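Local coordinates for protein alkaline phosphatase (Thermus thermophilus, PDB 7KWD) that probably hydrolyses phosphate esters under alkaline conditions, as a homodimeric enzyme of the alkaline phosphatase family that uses zinc and magnesium ions, at residues F125-K130 against L170-E175; G181-N186 against F226-V231; D118-K123 against Q473-S478. One frame throughout, in Å; residues are numbered along the deposited sequence.

The three contacts differ in chemistry with their place in the fold. Interaction 1 is partly buried and joins helix 125-131 to the C-terminal end of helix 162-172 through an aromatic ring and a lysine that ends on polar partners. Interaction 2, at the surface, ties together the loops that follow strands 176-178 and 222-225, with all its cross-loop hydrogen bonds between backbone amides and carbonyls. Interaction 3, also partly buried, brings residues 118-123 against the distant 473-478 with one side-chain amide and a few apolar touches. Interactions 1 and 3 adjoin at helix 125-131, where Lys123 packs on Ala128; interaction 2 touches neither.

Interaction 1: residues F125-K130 against L170-E175; sequences FFAAAK and LEFGAE
The ring of Phe172 lies against helix 125-131 with one face under Lys130 and its edge turned to the helix backbone. Lys130 CD sits over that face, 3.8 Å above the plane and displaced toward the rim, in a CH-pi contact. At the edge, Phe126 O lies in the plane of the ring, 3.7 Å from Phe172 CZ. Ala127 completes the rim contact, its CA 3.6 Å from Phe172 CE1 and its methyl group beside the same carbon. Lys130 and Phe172 slide past each other in opposite directions; CD lies on the ring while NZ continues past it to polar partners. Bends at the last two torsions of the lysine, chi3 (-103°) and chi4 (-73°), turn NZ to the end of helix 162-172, where Gly173 departs from helical geometry with positive phi, a conformation that favours glycine. Lys130 NZ donates to Gly173 O at 2.9 Å, approaching from above the carbonyl plane, 61° out of it. Glu175 meets the lysine tip to tip in a longer salt bridge, Glu175 OE1 to Lys130 NZ at 3.5 Å. That oxygen also accepts from Val136 N, so the carboxylate is held in place by the neighbouring strand and would probably favour the charged form of the lysine. One side of the contact packs on strands 135-140 and 265-271: Phe126, Lys130 and Ala174 all touch Val136 of the first, and Phe126 reaches Val266 and Gln268 of the second and meets Phe152 edge-to-face. The chain beyond Glu175 enters strand 176-178, which runs parallel to strand 135-140, so the contact joins two helices at the side of neighbouring parallel strands.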
loop_
_atom_site.group_PDB
_atom_site.type_symbol
_atom_site.label_atom_id
_atom_site.label_comp_id
_atom_site.label_asym_id
_atom_site.label_seq_id
_atom_site.Cartn_x
_atom_site.Cartn_y
_atom_site.Cartn_z
ATOM N N PHE A 125 -12.862 -24.903 -1.580
ATOM C CA PHE A 125 -13.825 -24.781 -0.486
ATOM C C PHE A 125 -15.265 -24.830 -0.959
ATOM O O PHE A 125 -16.122 -25.400 -0.275
ATOM C CB PHE A 125 -13.581 -23.487 0.316
ATOM C CG PHE A 125 -14.383 -23.438 1.553
ATOM C CD1 PHE A 125 -14.052 -24.247 2.618
ATOM C CD2 PHE A 125 -15.530 -22.665 1.627
ATOM C CE1 PHE A 125 -14.841 -24.272 3.762
ATOM C CE2 PHE A 125 -16.313 -22.676 2.755
ATOM C CZ PHE A 125 -15.969 -23.496 3.818
ATOM N N PHE A 126 -15.590 -24.214 -2.094
ATOM C CA PHE A 126 -17.011 -24.243 -2.457
ATOM C C PHE A 126 -17.436 -25.640 -2.933
ATOM O O PHE A 126 -18.627 -25.986 -2.877
ATOM C CB PHE A 126 -17.327 -23.203 -3.536
ATOM C CG PHE A 126 -17.468 -21.795 -3.015
ATOM C CD1 PHE A 126 -17.115 -21.471 -1.707
ATOM C CD2 PHE A 126 -17.994 -20.805 -3.824
ATOM C CE1 PHE A 126 -17.282 -20.164 -1.220
ATOM C CE2 PHE A 126 -18.141 -19.482 -3.350
ATOM C CZ PHE A 126 -17.790 -19.171 -2.054
ATOM N N ALA A 127 -16.493 -26.452 -3.411
ATOM C CA ALA A 127 -16.818 -27.850 -3.679
ATOM C C ALA A 127 -17.151 -28.585 -2.378
ATOM O O ALA A 127 -18.152 -29.316 -2.289
ATOM C CB ALA A 127 -15.658 -28.495 -4.440
ATOM N N ALA A 128 -16.357 -28.356 -1.334
ATOM C CA ALA A 128 -16.683 -28.924 -0.041
ATOM C C ALA A 128 -18.044 -28.454 0.445
ATOM O O ALA A 128 -18.791 -29.219 1.048
ATOM C CB ALA A 128 -15.624 -28.540 0.991
ATOM N N ALA A 129 -18.362 -27.177 0.219
ATOM C CA ALA A 129 -19.621 -26.614 0.696
ATOM C C ALA A 129 -20.807 -27.248 -0.032
ATOM O O ALA A 129 -21.821 -27.592 0.585
ATOM C CB ALA A 129 -19.620 -25.095 0.477
ATOM N N LYS A 130 -20.686 -27.404 -1.344
ATOM C CA LYS A 130 -21.737 -28.052 -2.115
ATOM C C LYS A 130 -21.951 -29.485 -1.646
ATOM O O LYS A 130 -23.087 -29.924 -1.474
ATOM C CB LYS A 130 -21.395 -28.020 -3.602
ATOM C CG LYS A 130 -22.556 -28.639 -4.411
ATOM C CD LYS A 130 -22.333 -28.568 -5.908
ATOM C CE LYS A 130 -23.154 -27.463 -6.520
ATOM N NZ LYS A 130 -24.598 -27.830 -6.569
ATOM N N LEU A 170 -20.647 -26.781 -15.756
ATOM C CA LEU A 170 -21.880 -27.536 -15.962
ATOM C C LEU A 170 -21.909 -28.783 -15.086
ATOM O O LEU A 170 -22.931 -29.096 -14.476
ATOM C CB LEU A 170 -22.011 -27.913 -17.438
ATOM C CG LEU A 170 -23.217 -28.758 -17.860
ATOM C CD1 LEU A 170 -24.552 -28.053 -17.559
ATOM C CD2 LEU A 170 -23.124 -29.117 -19.358
ATOM N N GLU A 171 -20.793 -29.514 -15.024
ATOM C CA GLU A 171 -20.758 -30.736 -14.231
ATOM C C GLU A 171 -20.780 -30.418 -12.740
ATOM O O GLU A 171 -21.438 -31.115 -11.961
ATOM C CB GLU A 171 -19.519 -31.565 -14.588
ATOM C CG GLU A 171 -19.508 -32.956 -13.930
ATOM C CD GLU A 171 -18.182 -33.668 -14.126
ATOM O OE1 GLU A 171 -17.365 -33.163 -14.936
ATOM O OE2 GLU A 171 -17.953 -34.719 -13.467
ATOM N N PHE A 172 -20.100 -29.341 -12.323
ATOM C CA PHE A 172 -20.136 -28.970 -10.909
ATOM C C PHE A 172 -21.549 -28.632 -10.469
ATOM O O PHE A 172 -21.994 -29.050 -9.392
ATOM C CB PHE A 172 -19.195 -27.796 -10.639
ATOM C CG PHE A 172 -19.153 -27.384 -9.181
ATOM C CD1 PHE A 172 -18.504 -28.170 -8.230
ATOM C CD2 PHE A 172 -19.793 -26.235 -8.760
ATOM C CE1 PHE A 172 -18.480 -27.784 -6.874
ATOM C CE2 PHE A 172 -19.778 -25.837 -7.400
ATOM C CZ PHE A 172 -19.125 -26.616 -6.465
ATOM N N GLY A 173 -22.282 -27.899 -11.296
ATOM C CA GLY A 173 -23.679 -27.634 -11.013
ATOM C C GLY A 173 -23.995 -26.559 -9.990
ATOM O O GLY A 173 -24.985 -26.684 -9.250
ATOM N N ALA A 174 -23.215 -25.479 -9.937
ATOM C CA ALA A 174 -23.544 -24.417 -8.983
ATOM C C ALA A 174 -24.896 -23.809 -9.330
ATOM O O ALA A 174 -25.301 -23.770 -10.502
ATOM C CB ALA A 174 -22.472 -23.325 -8.967
ATOM N N GLU A 175 -25.586 -23.307 -8.301
ATOM C CA GLU A 175 -26.939 -22.817 -8.506
ATOM C C GLU A 175 -26.968 -21.525 -9.299
ATOM O O GLU A 175 -27.951 -21.260 -10.009
ATOM C CB GLU A 175 -27.640 -22.643 -7.153
ATOM C CG GLU A 175 -28.223 -23.949 -6.566
ATOM C CD GLU A 175 -27.180 -24.898 -5.909
ATOM O OE1 GLU A 175 -25.933 -24.626 -5.921
ATOM O OE2 GLU A 175 -27.628 -25.944 -5.377
#

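Interaction 2: residues G181-N186 against F226-V231; sequences GDRFFN and FADGHV
Ala227 O is gripped by two successive amides of the facing loop. Asp182 N makes the shorter and straighter bond to it, 2.8 Å with an angle of 171° at the hydrogen, while Gly181 N makes two weak bonds, to Ala227 O and to Gly229 O. One residue further on, Arg183 N donates to Asp228 O at 3.0 Å, and the CA of Gly181 lies 3.3 Å from the same Asp228 O. The backbone angles of Gly181 would jam a CB against the preceding carbonyl, which explains the glycine.

Side chains add little charge pairing here. Arg183 crosses Asp228 at about a right angle, touching it with CB, 3.7 Å from Asp228 OD2, while Arg183 CG lies over the centre of the Phe184 ring. Asp228 forms its salt bridge with Arg189 instead. Asp182 OD2 accepts from Asn186 ND2 at 2.8 Å, and its OD1 from Tyr197. The two carboxylates come within 4.4 Å, Asp182 OD2 to Asp228 OD1, so these partners probably offset a mild repulsion, and the hydrogen bonds between the loops are all backbone to backbone.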
loop_
_atom_site.group_PDB
_atom_site.type_symbol
_atom_site.label_atom_id
_atom_site.label_comp_id
_atom_site.label_asym_id
_atom_site.label_seq_id
_atom_site.Cartn_x
_atom_site.Cartn_y
_atom_site.Cartn_z
ATOM N N GLY A 181 -17.914 -13.864 -20.657
ATOM C CA GLY A 181 -17.335 -15.037 -21.288
ATOM C C GLY A 181 -18.215 -15.810 -22.262
ATOM O O GLY A 181 -18.155 -17.039 -22.318
ATOM N N ASP A 182 -19.002 -15.104 -23.083
ATOM C CA ASP A 182 -19.799 -15.811 -24.094
ATOM C C ASP A 182 -18.903 -16.636 -25.024
ATOM O O ASP A 182 -19.322 -17.694 -25.520
ATOM C CB ASP A 182 -20.651 -14.805 -24.883
ATOM C CG ASP A 182 -21.599 -15.473 -25.868
ATOM O OD1 ASP A 182 -22.454 -16.274 -25.456
ATOM O OD2 ASP A 182 -21.473 -15.181 -27.064
ATOM N N ARG A 183 -17.665 -16.183 -25.252
ATOM C CA ARG A 183 -16.767 -16.918 -26.130
ATOM C C ARG A 183 -16.541 -18.358 -25.678
ATOM O O ARG A 183 -16.124 -19.183 -26.506
ATOM C CB ARG A 183 -15.434 -16.166 -26.259
ATOM C CG ARG A 183 -14.500 -16.208 -25.048
ATOM C CD ARG A 183 -13.335 -15.163 -25.151
ATOM N NE ARG A 183 -12.212 -15.747 -25.872
ATOM C CZ ARG A 183 -10.942 -15.748 -25.465
ATOM N NH1 ARG A 183 -10.579 -15.180 -24.315
ATOM N NH2 ARG A 183 -10.025 -16.339 -26.224
ATOM N N PHE A 184 -16.820 -18.691 -24.409
ATOM C CA PHE A 184 -16.606 -20.042 -23.898
ATOM C C PHE A 184 -17.894 -20.860 -23.827
ATOM O O PHE A 184 -17.845 -22.051 -23.475
ATOM C CB PHE A 184 -15.917 -20.002 -22.509
ATOM C CG PHE A 184 -14.687 -19.142 -22.483
ATOM C CD1 PHE A 184 -13.605 -19.442 -23.294
ATOM C CD2 PHE A 184 -14.617 -18.021 -21.662
ATOM C CE1 PHE A 184 -12.485 -18.620 -23.310
ATOM C CE2 PHE A 184 -13.512 -17.214 -21.650
ATOM C CZ PHE A 184 -12.428 -17.506 -22.474
ATOM N N PHE A 185 -19.035 -20.282 -24.193
ATOM C CA PHE A 185 -20.302 -21.000 -24.119
ATOM C C PHE A 185 -21.041 -21.078 -25.447
ATOM O O PHE A 185 -21.769 -22.042 -25.687
ATOM C CB PHE A 185 -21.230 -20.320 -23.096
ATOM C CG PHE A 185 -20.762 -20.433 -21.670
ATOM C CD1 PHE A 185 -19.800 -19.561 -21.172
ATOM C CD2 PHE A 185 -21.304 -21.388 -20.818
ATOM C CE1 PHE A 185 -19.376 -19.647 -19.835
ATOM C CE2 PHE A 185 -20.873 -21.485 -19.498
ATOM C CZ PHE A 185 -19.903 -20.612 -19.018
ATOM N N ASN A 186 -20.865 -20.112 -26.289
ATOM C CA ASN A 186 -21.599 -19.941 -27.540
ATOM C C ASN A 186 -21.083 -20.897 -28.603
ATOM O O ASN A 186 -19.879 -20.898 -28.892
ATOM C CB ASN A 186 -21.380 -18.482 -27.961
ATOM C CG ASN A 186 -22.223 -18.052 -29.124
ATOM O OD1 ASN A 186 -22.635 -18.838 -29.965
ATOM N ND2 ASN A 186 -22.440 -16.761 -29.190
ATOM N N PHE A 226 -22.841 -12.125 -20.114
ATOM C CA PHE A 226 -23.285 -10.827 -20.578
ATOM C C PHE A 226 -22.355 -10.104 -21.530
ATOM O O PHE A 226 -22.702 -9.007 -21.985
ATOM C CB PHE A 226 -23.546 -9.944 -19.350
ATOM C CG PHE A 226 -24.521 -10.543 -18.397
ATOM C CD1 PHE A 226 -25.885 -10.489 -18.647
ATOM C CD2 PHE A 226 -24.075 -11.214 -17.281
ATOM C CE1 PHE A 226 -26.793 -11.081 -17.760
ATOM C CE2 PHE A 226 -24.945 -11.809 -16.399
ATOM C CZ PHE A 226 -26.315 -11.746 -16.624
ATOM N N ALA A 227 -21.198 -10.680 -21.845
ATOM C CA ALA A 227 -20.254 -10.108 -22.792
ATOM C C ALA A 227 -19.453 -11.240 -23.420
ATOM O O ALA A 227 -19.411 -12.367 -22.896
ATOM C CB ALA A 227 -19.315 -9.092 -22.118
ATOM N N ASP A 228 -18.796 -10.931 -24.546
ATOM C CA ASP A 228 -17.986 -11.952 -25.203
ATOM C C ASP A 228 -16.857 -12.394 -24.287
ATOM O O ASP A 228 -16.621 -13.598 -24.115
ATOM C CB ASP A 228 -17.387 -11.458 -26.521
ATOM C CG ASP A 228 -16.756 -12.599 -27.305
ATOM O OD1 ASP A 228 -17.522 -13.453 -27.801
ATOM O OD2 ASP A 228 -15.514 -12.670 -27.372
ATOM N N GLY A 229 -16.122 -11.408 -23.720
ATOM C CA GLY A 229 -15.086 -11.628 -22.729
ATOM C C GLY A 229 -15.489 -11.078 -21.369
ATOM O O GLY A 229 -16.613 -11.312 -20.914
ATOM N N HIS A 230 -14.610 -10.315 -20.718
ATOM C CA HIS A 230 -14.972 -9.745 -19.421
ATOM C C HIS A 230 -16.107 -8.740 -19.572
ATOM O O HIS A 230 -16.290 -8.124 -20.624
ATOM C CB HIS A 230 -13.791 -9.035 -18.789
ATOM C CG HIS A 230 -12.574 -9.880 -18.684
ATOM N ND1 HIS A 230 -12.564 -11.065 -17.994
ATOM C CD2 HIS A 230 -11.320 -9.709 -19.160
ATOM C CE1 HIS A 230 -11.358 -11.604 -18.065
ATOM N NE2 HIS A 230 -10.582 -10.793 -18.756
ATOM N N VAL A 231 -16.894 -8.597 -18.514
ATOM C CA VAL A 231 -17.927 -7.551 -18.494
ATOM C C VAL A 231 -17.245 -6.195 -18.555
ATOM O O VAL A 231 -16.151 -6.026 -17.978
ATOM C CB VAL A 231 -18.804 -7.668 -17.233
ATOM C CG1 VAL A 231 -19.916 -6.642 -17.249
ATOM C CG2 VAL A 231 -19.357 -9.074 -17.145
#

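Interaction 3: residues D118-K123 against Q473-S478; sequences DGTPLK and QNPVMS
Asp118 heads an Asx turn whose carboxylate receives the methyl end of Met477, at one end of a contact between two loops running in roughly opposite directions. Met477 CE comes 3.6 Å from Asp118 CG. Asp118 OD1 closes the turn by accepting from Thr120 N at 2.8 Å and from Thr120 OG1 at 2.6 Å, both from the same face of its plane. In the middle, Pro475 CG touches both Thr120 CG2 and Leu122 CD2, 3.9 Å from each.

At the other end, the amide of Asn474 pairs with the backbone of Lys123 twice. Lys123 N donates to Asn474 OD1 at 2.8 Å, nearly straight at 170°, and Asn474 ND2 donates to Lys123 O at 2.9 Å from above that carbonyl's plane. The amide thus gives Lys123 one acceptor and one donor, and ND2 also bonds to Cys104 O. An alanine here would probably leave Lys123 N and Cys104 O without these mates and let the two loops drift apart at this end. The hydrogen bonds between the loops are neutral amide bonds; Lys123 has its salt bridge with Glu131, and the Asp118 carboxylate is taken up by its own turn.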
loop_
_atom_site.group_PDB
_atom_site.type_symbol
_atom_site.label_atom_id
_atom_site.label_comp_id
_atom_site.label_asym_id
_atom_site.label_seq_id
_atom_site.Cartn_x
_atom_site.Cartn_y
_atom_site.Cartn_z
ATOM N N ASP A 118 2.695 -30.225 -9.678
ATOM C CA ASP A 118 2.926 -31.592 -10.109
ATOM C C ASP A 118 1.636 -32.266 -10.525
ATOM O O ASP A 118 1.637 -33.462 -10.788
ATOM C CB ASP A 118 3.599 -32.408 -8.992
ATOM C CG ASP A 118 2.704 -32.585 -7.782
ATOM O OD1 ASP A 118 1.564 -32.055 -7.792
ATOM O OD2 ASP A 118 3.124 -33.263 -6.809
ATOM N N GLY A 119 0.520 -31.538 -10.528
ATOM C CA GLY A 119 -0.752 -32.120 -10.890
ATOM C C GLY A 119 -1.585 -32.643 -9.749
ATOM O O GLY A 119 -2.746 -32.991 -9.962
ATOM N N THR A 120 -1.057 -32.694 -8.535
ATOM C CA THR A 120 -1.860 -33.117 -7.393
ATOM C C THR A 120 -3.121 -32.271 -7.286
ATOM O O THR A 120 -3.023 -31.047 -7.163
ATOM C CB THR A 120 -1.063 -32.977 -6.101
ATOM O OG1 THR A 120 0.192 -33.647 -6.252
ATOM C CG2 THR A 120 -1.840 -33.556 -4.967
ATOM N N PRO A 121 -4.314 -32.843 -7.375
ATOM C CA PRO A 121 -5.516 -32.026 -7.258
ATOM C C PRO A 121 -5.784 -31.670 -5.809
ATOM O O PRO A 121 -5.473 -32.422 -4.883
ATOM C CB PRO A 121 -6.632 -32.919 -7.829
ATOM C CG PRO A 121 -6.151 -34.286 -7.605
ATOM C CD PRO A 121 -4.641 -34.205 -7.861
ATOM N N LEU A 122 -6.360 -30.489 -5.635
ATOM C CA LEU A 122 -6.788 -29.988 -4.344
ATOM C C LEU A 122 -8.302 -29.885 -4.347
ATOM O O LEU A 122 -8.922 -29.738 -5.404
ATOM C CB LEU A 122 -6.168 -28.624 -4.062
ATOM C CG LEU A 122 -4.665 -28.497 -4.355
ATOM C CD1 LEU A 122 -4.179 -27.062 -4.199
ATOM C CD2 LEU A 122 -3.886 -29.436 -3.433
ATOM N N LYS A 123 -8.891 -29.961 -3.169
ATOM C CA LYS A 123 -10.333 -29.816 -3.061
ATOM C C LYS A 123 -10.631 -28.407 -2.613
ATOM O O LYS A 123 -10.283 -28.048 -1.475
ATOM C CB LYS A 123 -10.903 -30.819 -2.065
ATOM C CG LYS A 123 -12.426 -30.874 -2.016
ATOM C CD LYS A 123 -12.805 -32.001 -1.068
ATOM C CE LYS A 123 -14.282 -32.089 -0.806
ATOM N NZ LYS A 123 -14.558 -33.216 0.152
ATOM N N GLN A 473 -8.327 -30.595 5.159
ATOM C CA GLN A 473 -6.967 -30.272 4.760
ATOM C C GLN A 473 -6.722 -30.700 3.319
ATOM O O GLN A 473 -7.345 -31.639 2.818
ATOM C CB GLN A 473 -5.941 -30.941 5.678
ATOM C CG GLN A 473 -6.016 -32.452 5.725
ATOM C CD GLN A 473 -4.889 -33.040 6.563
ATOM O OE1 GLN A 473 -5.028 -33.179 7.777
ATOM N NE2 GLN A 473 -3.766 -33.370 5.923
ATOM N N ASN A 474 -5.827 -29.967 2.656
ATOM C CA ASN A 474 -5.320 -30.220 1.323
ATOM C C ASN A 474 -3.824 -30.461 1.452
ATOM O O ASN A 474 -3.177 -29.904 2.345
ATOM C CB ASN A 474 -5.574 -29.037 0.376
ATOM C CG ASN A 474 -6.943 -29.109 -0.302
ATOM O OD1 ASN A 474 -7.286 -30.092 -0.931
ATOM N ND2 ASN A 474 -7.723 -28.037 -0.175
ATOM N N PRO A 475 -3.249 -31.249 0.566
ATOM C CA PRO A 475 -1.807 -31.479 0.657
ATOM C C PRO A 475 -0.982 -30.242 0.354
ATOM O O PRO A 475 -1.393 -29.327 -0.372
ATOM C CB PRO A 475 -1.552 -32.590 -0.376
ATOM C CG PRO A 475 -2.721 -32.473 -1.361
ATOM C CD PRO A 475 -3.889 -32.020 -0.509
ATOM N N VAL A 476 0.207 -30.254 0.910
ATOM C CA VAL A 476 1.185 -29.189 0.842
ATOM C C VAL A 476 2.328 -29.598 -0.070
ATOM O O VAL A 476 2.624 -30.780 -0.237
ATOM C CB VAL A 476 1.668 -28.917 2.282
ATOM C CG1 VAL A 476 2.935 -28.093 2.278
ATOM C CG2 VAL A 476 0.547 -28.246 3.121
ATOM N N MET A 477 2.971 -28.597 -0.665
ATOM C CA MET A 477 4.214 -28.738 -1.417
ATOM C C MET A 477 5.151 -27.668 -0.881
ATOM O O MET A 477 4.716 -26.547 -0.596
ATOM C CB MET A 477 3.989 -28.572 -2.943
ATOM C CG MET A 477 5.240 -28.373 -3.828
ATOM S SD MET A 477 4.876 -28.305 -5.632
ATOM C CE MET A 477 3.819 -29.746 -5.818
ATOM N N SER A 478 6.424 -28.021 -0.727
ATOM C CA SER A 478 7.423 -27.076 -0.255
ATOM C C SER A 478 7.902 -26.218 -1.414
ATOM O O SER A 478 7.767 -26.573 -2.590
ATOM C CB SER A 478 8.619 -27.802 0.360
ATOM O OG SER A 478 9.429 -28.349 -0.664
#